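PDB 5U7F: dihydroneopterin triphosphate diphosphatase from Escherichia coli O157:H7, which probably hydrolyses dihydroneopterin triphosphate to the monophosphate and pyrophosphate in folate biosynthesis, and can also cleave nucleoside triphosphates, preferring dATP. Local coordinates for residues 5-17 with 38-52. Numbering follows the deposited sequence.
With CO (cobalt (II) ion), chain F; SO4 (sulfate ion), chain C.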
loop_
_atom_site.group_PDB
_atom_site.type_symbol
_atom_site.label_atom_id
_atom_site.label_comp_id
_atom_site.label_asym_id
_atom_site.label_seq_id
_atom_site.Cartn_x
_atom_site.Cartn_y
_atom_site.Cartn_z
ATOM N N VAL A 5 -9.998 -5.529 -17.364
ATOM C CA VAL A 5 -10.721 -6.519 -16.548
ATOM C C VAL A 5 -11.093 -5.921 -15.186
ATOM O O VAL A 5 -10.542 -4.896 -14.777
ATOM C CB VAL A 5 -9.871 -7.794 -16.337
ATOM C CG1 VAL A 5 -8.722 -7.522 -15.332
ATOM C CG2 VAL A 5 -10.733 -8.963 -15.902
ATOM N N TYR A 6 -12.001 -6.570 -14.468
ATOM C CA TYR A 6 -12.402 -6.082 -13.152
ATOM C C TYR A 6 -11.376 -6.335 -12.048
ATOM O O TYR A 6 -10.878 -7.448 -11.860
ATOM C CB TYR A 6 -13.738 -6.709 -12.769
ATOM C CG TYR A 6 -14.845 -6.304 -13.703
ATOM C CD1 TYR A 6 -14.899 -5.015 -14.217
ATOM C CD2 TYR A 6 -15.827 -7.202 -14.083
ATOM C CE1 TYR A 6 -15.905 -4.625 -15.074
ATOM C CE2 TYR A 6 -16.847 -6.822 -14.941
ATOM C CZ TYR A 6 -16.878 -5.532 -15.434
ATOM O OH TYR A 6 -17.885 -5.129 -16.289
ATOM N N LYS A 7 -11.073 -5.268 -11.314
ATOM C CA LYS A 7 -10.311 -5.363 -10.085
ATOM C C LYS A 7 -11.117 -6.152 -9.026
ATOM O O LYS A 7 -12.351 -6.083 -9.005
ATOM C CB LYS A 7 -9.989 -3.971 -9.548
ATOM C CG LYS A 7 -8.831 -3.245 -10.200
ATOM C CD LYS A 7 -8.355 -2.101 -9.302
ATOM C CE LYS A 7 -6.927 -1.680 -9.646
ATOM N NZ LYS A 7 -6.129 -1.327 -8.440
ATOM N N ARG A 8 -10.446 -6.886 -8.149
ATOM C CA ARG A 8 -11.168 -7.601 -7.086
ATOM C C ARG A 8 -11.339 -6.676 -5.873
ATOM O O ARG A 8 -10.412 -5.948 -5.531
ATOM C CB ARG A 8 -10.428 -8.877 -6.684
ATOM C CG ARG A 8 -10.212 -9.898 -7.816
ATOM C CD ARG A 8 -10.605 -11.340 -7.402
ATOM N NE ARG A 8 -10.075 -11.712 -6.096
ATOM C CZ ARG A 8 -10.762 -11.730 -4.945
ATOM N NH1 ARG A 8 -12.063 -11.412 -4.894
ATOM N NH2 ARG A 8 -10.133 -12.070 -3.817
ATOM N N PRO A 9 -12.497 -6.715 -5.200
ATOM C CA PRO A 9 -12.723 -5.829 -4.047
ATOM C C PRO A 9 -12.200 -6.399 -2.708
ATOM O O PRO A 9 -12.796 -6.187 -1.661
ATOM C CB PRO A 9 -14.228 -5.695 -4.023
ATOM C CG PRO A 9 -14.712 -6.997 -4.554
ATOM C CD PRO A 9 -13.731 -7.431 -5.578
ATOM N N VAL A 10 -11.101 -7.137 -2.800
ATOM C CA VAL A 10 -10.353 -7.639 -1.658
ATOM C C VAL A 10 -8.907 -7.256 -1.940
ATOM O O VAL A 10 -8.350 -7.615 -2.977
ATOM C CB VAL A 10 -10.506 -9.165 -1.483
ATOM C CG1 VAL A 10 -9.582 -9.695 -0.373
ATOM C CG2 VAL A 10 -11.938 -9.530 -1.171
ATOM N N SER A 11 -8.319 -6.476 -1.053
ATOM C CA SER A 11 -7.004 -5.899 -1.320
ATOM C C SER A 11 -6.105 -5.929 -0.077
ATOM O O SER A 11 -6.538 -6.283 1.030
ATOM C CB SER A 11 -7.171 -4.470 -1.826
ATOM O OG SER A 11 -7.553 -3.604 -0.767
ATOM N N ILE A 12 -4.851 -5.588 -0.305
ATOM C CA ILE A 12 -3.857 -5.454 0.734
ATOM C C ILE A 12 -3.238 -4.073 0.657
ATOM O O ILE A 12 -3.273 -3.402 -0.384
ATOM C CB ILE A 12 -2.773 -6.564 0.661
ATOM C CG1 ILE A 12 -2.076 -6.628 -0.693
ATOM C CG2 ILE A 12 -3.395 -7.925 0.970
ATOM C CD1 ILE A 12 -0.956 -5.652 -0.870
ATOM N N LEU A 13 -2.747 -3.623 1.803
ATOM C CA LEU A 13 -2.019 -2.368 1.935
ATOM C C LEU A 13 -0.714 -2.706 2.632
ATOM O O LEU A 13 -0.742 -3.397 3.641
ATOM C CB LEU A 13 -2.821 -1.352 2.752
ATOM C CG LEU A 13 -2.070 -0.142 3.320
ATOM C CD1 LEU A 13 -1.937 0.842 2.228
ATOM C CD2 LEU A 13 -2.818 0.457 4.490
ATOM N N VAL A 14 0.425 -2.286 2.084
ATOM C CA VAL A 14 1.709 -2.500 2.755
ATOM C C VAL A 14 2.347 -1.156 3.050
ATOM O O VAL A 14 2.739 -0.393 2.147
ATOM C CB VAL A 14 2.680 -3.369 1.924
ATOM C CG1 VAL A 14 3.993 -3.555 2.699
ATOM C CG2 VAL A 14 2.063 -4.702 1.585
ATOM N N VAL A 15 2.402 -0.817 4.327
ATOM C CA VAL A 15 3.053 0.415 4.718
ATOM C C VAL A 15 4.537 0.149 4.821
ATOM O O VAL A 15 5.010 -0.599 5.698
ATOM C CB VAL A 15 2.481 0.977 6.040
ATOM C CG1 VAL A 15 3.132 2.269 6.369
ATOM C CG2 VAL A 15 0.977 1.210 5.912
ATOM N N ILE A 16 5.256 0.748 3.882
ATOM C CA ILE A 16 6.709 0.698 3.828
ATOM C C ILE A 16 7.334 1.915 4.507
ATOM O O ILE A 16 6.973 3.063 4.265
ATOM C CB ILE A 16 7.212 0.593 2.368
ATOM C CG1 ILE A 16 6.703 -0.701 1.750
ATOM C CG2 ILE A 16 8.753 0.639 2.303
ATOM C CD1 ILE A 16 7.108 -0.966 0.332
ATOM N N TYR A 17 8.303 1.655 5.381
ATOM C CA TYR A 17 8.955 2.735 6.097
ATOM C C TYR A 17 10.371 2.340 6.468
ATOM O O TYR A 17 10.720 1.178 6.479
ATOM C CB TYR A 17 8.176 3.137 7.337
ATOM C CG TYR A 17 8.180 2.105 8.459
ATOM C CD1 TYR A 17 7.377 0.979 8.402
ATOM C CD2 TYR A 17 9.005 2.266 9.568
ATOM C CE1 TYR A 17 7.381 0.037 9.421
ATOM C CE2 TYR A 17 9.020 1.349 10.582
ATOM C CZ TYR A 17 8.216 0.227 10.512
ATOM O OH TYR A 17 8.211 -0.692 11.535
ATOM N N SER A 38 0.854 4.321 0.057
ATOM C CA SER A 38 1.727 3.175 0.222
ATOM C C SER A 38 1.348 2.105 -0.838
ATOM O O SER A 38 0.500 2.353 -1.723
ATOM C CB SER A 38 1.612 2.618 1.665
ATOM O OG SER A 38 1.590 3.675 2.622
ATOM N N VAL A 39 2.012 0.956 -0.816
ATOM C CA VAL A 39 1.706 -0.104 -1.775
ATOM C C VAL A 39 0.313 -0.709 -1.502
ATOM O O VAL A 39 0.026 -1.088 -0.383
ATOM C CB VAL A 39 2.785 -1.186 -1.730
ATOM C CG1 VAL A 39 2.370 -2.436 -2.464
ATOM C CG2 VAL A 39 4.080 -0.643 -2.329
ATOM N N THR A 40 -0.557 -0.745 -2.513
ATOM C CA THR A 40 -1.856 -1.438 -2.390
ATOM C C THR A 40 -1.992 -2.372 -3.576
ATOM O O THR A 40 -1.341 -2.176 -4.595
ATOM C CB THR A 40 -3.082 -0.485 -2.332
ATOM O OG1 THR A 40 -3.253 0.182 -3.586
ATOM C CG2 THR A 40 -2.948 0.527 -1.221
ATOM N N GLY A 41 -2.808 -3.413 -3.438
ATOM C CA GLY A 41 -3.073 -4.283 -4.562
ATOM C C GLY A 41 -4.171 -5.269 -4.254
ATOM O O GLY A 41 -4.378 -5.601 -3.083
ATOM N N SER A 42 -4.860 -5.721 -5.301
ATOM C CA SER A 42 -5.895 -6.760 -5.172
ATOM C C SER A 42 -5.310 -8.127 -4.838
ATOM O O SER A 42 -4.239 -8.496 -5.319
ATOM C CB SER A 42 -6.715 -6.879 -6.464
ATOM O OG SER A 42 -7.508 -5.732 -6.694
ATOM N N VAL A 43 -6.028 -8.864 -3.986
ATOM C CA VAL A 43 -5.762 -10.274 -3.729
ATOM C C VAL A 43 -6.401 -11.106 -4.815
ATOM O O VAL A 43 -7.630 -11.129 -4.940
ATOM C CB VAL A 43 -6.318 -10.719 -2.365
ATOM C CG1 VAL A 43 -5.957 -12.177 -2.074
ATOM C CG2 VAL A 43 -5.802 -9.814 -1.288
ATOM N N GLU A 44 -5.585 -11.805 -5.593
ATOM C CA GLU A 44 -6.107 -12.587 -6.711
ATOM C C GLU A 44 -6.618 -13.952 -6.279
ATOM O O GLU A 44 -6.261 -14.468 -5.229
ATOM C CB GLU A 44 -5.038 -12.773 -7.783
ATOM C CG GLU A 44 -4.491 -11.455 -8.337
ATOM C CD GLU A 44 -5.562 -10.592 -9.014
ATOM O OE1 GLU A 44 -6.607 -11.141 -9.420
ATOM O OE2 GLU A 44 -5.361 -9.364 -9.144
ATOM N N GLU A 45 -7.446 -14.544 -7.122
ATOM C CA GLU A 45 -8.038 -15.838 -6.813
ATOM C C GLU A 45 -6.923 -16.872 -6.596
ATOM O O GLU A 45 -5.939 -16.926 -7.335
ATOM C CB GLU A 45 -9.001 -16.278 -7.928
ATOM C CG GLU A 45 -10.408 -16.636 -7.413
ATOM C CD GLU A 45 -11.488 -16.591 -8.491
ATOM O OE1 GLU A 45 -11.834 -17.667 -9.037
ATOM O OE2 GLU A 45 -12.034 -15.491 -8.770
ATOM N N GLY A 46 -7.065 -17.669 -5.550
ATOM C CA GLY A 46 -6.071 -18.675 -5.236
ATOM C C GLY A 46 -4.861 -18.239 -4.424
ATOM O O GLY A 46 -4.084 -19.096 -4.027
ATOM N N GLU A 47 -4.688 -16.942 -4.169
ATOM C CA GLU A 47 -3.590 -16.494 -3.315
ATOM C C GLU A 47 -4.109 -15.917 -1.993
ATOM O O GLU A 47 -5.252 -15.485 -1.866
ATOM C CB GLU A 47 -2.670 -15.475 -4.061
ATOM C CG GLU A 47 -3.177 -14.038 -4.175
ATOM C CD GLU A 47 -2.251 -13.063 -4.967
ATOM O OE1 GLU A 47 -1.013 -13.285 -5.058
ATOM O OE2 GLU A 47 -2.779 -12.053 -5.497
ATOM N N THR A 48 -3.243 -15.940 -0.990
ATOM C CA THR A 48 -3.587 -15.407 0.310
ATOM C C THR A 48 -3.188 -13.954 0.373
ATOM O O THR A 48 -2.437 -13.509 -0.466
ATOM C CB THR A 48 -2.875 -16.133 1.422
ATOM O OG1 THR A 48 -1.453 -15.900 1.304
ATOM C CG2 THR A 48 -3.188 -17.646 1.389
ATOM N N ALA A 49 -3.647 -13.256 1.413
ATOM C CA ALA A 49 -3.316 -11.862 1.606
ATOM C C ALA A 49 -1.814 -11.683 1.746
ATOM O O ALA A 49 -1.259 -10.829 1.095
ATOM C CB ALA A 49 -4.028 -11.303 2.783
ATOM N N PRO A 50 -1.147 -12.488 2.589
ATOM C CA PRO A 50 0.310 -12.310 2.625
ATOM C C PRO A 50 1.015 -12.581 1.309
ATOM O O PRO A 50 2.029 -11.931 1.047
ATOM C CB PRO A 50 0.784 -13.324 3.655
ATOM C CG PRO A 50 -0.436 -13.642 4.490
ATOM C CD PRO A 50 -1.630 -13.462 3.587
ATOM N N GLN A 51 0.552 -13.545 0.528
ATOM C CA GLN A 51 1.157 -13.771 -0.786
ATOM C C GLN A 51 0.984 -12.546 -1.664
ATOM O O GLN A 51 1.888 -12.147 -2.410
ATOM C CB GLN A 51 0.557 -14.994 -1.470
ATOM C CG GLN A 51 1.065 -16.355 -0.955
ATOM C CD GLN A 51 0.147 -17.518 -1.323
ATOM O OE1 GLN A 51 -0.934 -17.323 -1.877
ATOM N NE2 GLN A 51 0.572 -18.747 -1.002
ATOM N N ALA A 52 -0.187 -11.937 -1.580
ATOM C CA ALA A 52 -0.487 -10.827 -2.454
ATOM C C ALA A 52 0.390 -9.632 -2.080
ATOM O O ALA A 52 0.908 -8.928 -2.942
ATOM C CB ALA A 52 -1.969 -10.477 -2.385
HETATM CO CO CO F . -1.229 -1.110 -6.345
HETATM S S SO4 C . -3.406 -3.051 -7.944
HETATM O O1 SO4 C . -4.441 -2.336 -7.179
HETATM O O2 SO4 C . -3.527 -2.650 -9.348
HETATM O O3 SO4 C . -2.073 -2.718 -7.408
HETATM O O4 SO4 C . -3.622 -4.490 -7.857
HETATM O O HOH W 1 4.453 3.311 2.708
HETATM O O HOH W 2 -3.325 -0.526 -6.157
HETATM O O HOH W 3 -0.361 0.440 -5.065
#
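I12 and G41 form a hydrogen-bonded pair at the middle of an antiparallel ladder, I12 N reaching G41 O at 2.8 Å and G41 N returning to I12 O. V14 N to V39 O (169° at the hydrogen) and V43 N to V10 O extend it both ways. Ahead of the strand, R8, bent at chi2 and chi3, brings NE and NH2 to V43 O at the guanidinium edge, two weak bonds on one acceptor (2.8 Å from NE).

Apolar contact splits between two faces. On one, I12 CG1 sits between backbone N and carbonyl carbon (chi1 56°) and lies 3.5 Å from G41 O; CG2 meets V43 CG2 at 3.8 Å and the CB of A49, the two side chains of I12 and V43 crossing at about a right angle. I16 CD1 reaches V39 CG2 on the same face. On the other, L13 CD1 lies 3.6 Å from T40 CG2.

The same strand serves the metal site: T40 O binds cobalt at 2.0 Å, with E60 and E117 completing the protein ligands. A sulfate on the same cobalt accepts from S42 N (3.1 Å to O4); K7 NZ, from a residue that probably binds substrate, also points at the sulfate, in a contact too short to be taken at face value.

G41 opens the Nudix box, whose loop leads through the T48–Q51 capping box into helix 49-61. That helix packs A53 and V57 on V14; helix 136-147 covers L13 and V15 on the other face, and strand 97-107 flanks strand 10-18.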